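Local atomic coordinates of probable DNA endonuclease SmrA (PDB entry 3QD7), a protein that binds DNA and has DNA endonuclease activity, and is represented by a fragment that includes its Smr (small MutS-related) domain. Residues 55-60 and 101-106. Sequence-based numbering, arbitrary orientation.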
# COMPACT_ATOMS: atom_id res chain seq x y z
N GLN A 55 10.33 5.63 8.51
CA GLN A 55 9.88 6.94 8.03
C GLN A 55 8.75 7.45 8.88
O GLN A 55 7.78 6.72 9.14
CB GLN A 55 9.42 6.87 6.57
CG GLN A 55 10.46 6.35 5.59
CD GLN A 55 11.57 7.35 5.28
OE1 GLN A 55 11.52 8.51 5.70
NE2 GLN A 55 12.58 6.89 4.55
N PRO A 56 8.85 8.73 9.30
CA PRO A 56 7.74 9.39 10.01
C PRO A 56 6.44 9.36 9.18
O PRO A 56 6.49 9.16 7.96
CB PRO A 56 8.25 10.83 10.20
CG PRO A 56 9.39 10.99 9.22
CD PRO A 56 9.98 9.64 9.02
N VAL A 57 5.29 9.53 9.83
CA VAL A 57 4.00 9.35 9.16
C VAL A 57 3.78 10.34 7.99
O VAL A 57 3.33 9.93 6.92
CB VAL A 57 2.80 9.35 10.16
CG1 VAL A 57 1.48 9.54 9.43
CG2 VAL A 57 2.76 8.07 10.97
N GLU A 58 4.10 11.62 8.19
CA GLU A 58 3.95 12.64 7.13
C GLU A 58 4.86 12.35 5.94
O GLU A 58 4.50 12.61 4.80
CB GLU A 58 4.27 14.03 7.65
CG GLU A 58 3.39 15.21 7.18
CD GLU A 58 2.38 14.91 6.07
OE1 GLU A 58 2.55 15.44 4.95
OE2 GLU A 58 1.39 14.19 6.32
N GLU A 59 6.06 11.84 6.21
CA GLU A 59 6.96 11.45 5.11
C GLU A 59 6.41 10.25 4.34
O GLU A 59 6.50 10.22 3.12
CB GLU A 59 8.38 11.18 5.63
CG GLU A 59 9.45 11.03 4.54
CD GLU A 59 9.83 12.36 3.82
OE1 GLU A 59 10.41 12.31 2.70
OE2 GLU A 59 9.56 13.45 4.36
N CYS A 60 5.83 9.28 5.05
CA CYS A 60 5.15 8.14 4.42
C CYS A 60 4.04 8.61 3.52
O CYS A 60 3.88 8.09 2.43
CB CYS A 60 4.54 7.20 5.49
SG CYS A 60 5.74 6.23 6.39
N ALA A 101 -3.18 1.31 4.62
CA ALA A 101 -4.47 0.68 4.34
C ALA A 101 -5.54 1.68 3.87
O ALA A 101 -6.28 1.41 2.94
CB ALA A 101 -4.97 -0.07 5.56
N ARG A 102 -5.62 2.83 4.54
CA ARG A 102 -6.58 3.85 4.15
C ARG A 102 -6.16 4.54 2.87
O ARG A 102 -6.97 4.72 1.97
CB ARG A 102 -6.68 4.90 5.26
CG ARG A 102 -7.34 6.19 4.82
CD ARG A 102 -7.10 7.28 5.81
NE ARG A 102 -7.97 7.11 6.97
CZ ARG A 102 -8.18 8.04 7.88
NH1 ARG A 102 -7.58 9.23 7.76
NH2 ARG A 102 -8.99 7.80 8.90
N TRP A 103 -4.89 4.96 2.79
CA TRP A 103 -4.42 5.75 1.63
C TRP A 103 -4.62 5.05 0.30
O TRP A 103 -4.97 5.69 -0.70
CB TRP A 103 -2.96 6.14 1.80
CG TRP A 103 -2.71 7.03 2.98
CD1 TRP A 103 -3.61 7.85 3.60
CD2 TRP A 103 -1.46 7.21 3.66
NE1 TRP A 103 -2.99 8.53 4.64
CE2 TRP A 103 -1.68 8.15 4.69
CE3 TRP A 103 -0.19 6.69 3.48
CZ2 TRP A 103 -0.65 8.57 5.55
CZ3 TRP A 103 0.82 7.10 4.32
CH2 TRP A 103 0.58 8.02 5.35
N LEU A 104 -4.42 3.72 0.28
CA LEU A 104 -4.54 2.99 -0.97
C LEU A 104 -5.97 2.99 -1.47
O LEU A 104 -6.18 3.04 -2.67
CB LEU A 104 -4.00 1.56 -0.86
CG LEU A 104 -2.50 1.43 -0.62
CD1 LEU A 104 -2.10 -0.04 -0.34
CD2 LEU A 104 -1.70 2.03 -1.77
N THR A 105 -6.96 2.96 -0.56
CA THR A 105 -8.37 2.98 -0.99
C THR A 105 -8.77 4.35 -1.58
O THR A 105 -9.79 4.45 -2.28
CB THR A 105 -9.36 2.63 0.14
OG1 THR A 105 -9.37 3.69 1.10
CG2 THR A 105 -8.98 1.30 0.85
N GLU A 106 -7.97 5.38 -1.31
CA GLU A 106 -8.27 6.75 -1.79
C GLU A 106 -7.86 7.04 -3.25
O GLU A 106 -8.28 8.05 -3.84
CB GLU A 106 -7.67 7.77 -0.83
CG GLU A 106 -8.43 7.78 0.46
CD GLU A 106 -7.82 8.65 1.53
OE1 GLU A 106 -6.62 8.88 1.51
OE2 GLU A 106 -8.56 9.07 2.42
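Two helices of the alpha/beta Smr domain meet where the indole of Trp-103, on helix 92-105, reaches the first turn of helix 57-73 at Val-57 and Cys-60. The backbones stay well apart, with 10.3 Å between the CA atoms of Cys-60 and Trp-103, and the bicyclic ring spans the distance. Its CG lies anti to the carbonyl carbon (chi1 -63°), which sends the benzo end of the indole across to the other helix. There CZ3 approaches the carbonyl carbon C of Cys-60 at 3.6 Å and its CB at 3.9 Å, the CB lying at the ring edge in the plane of the indole. The neighbouring CH2 comes within 3.7 Å of Val-57 O, also near the ring plane, while Val-57 CG1 adds a looser apolar touch to CH2 at 4.4 Å. In the Smr fold these helices follow strands 49-51 and 78-82, parallel neighbours in the mixed sheet, and the indole fills part of the seam between the two helices, with Arg-61 and Val-64 of helix 57-73 also touching it. The ring of Tyr-99 meets that of Trp-103 with planes about 20° apart. At the pyrrole end NE1 is hydrogen-bonded to Thr-11 O, which ties the ring to the N-terminal part of the chain and probably restricts its rotation. A leucine in place of Trp-103 would probably leave Thr-11 O without this donor and open a gap beside Val-57 and Cys-60. One turn before Cys-60, Pro-56 occupies the N-cap position, and its O accepts a hydrogen bond from Cys-60 N at 3.0 Å.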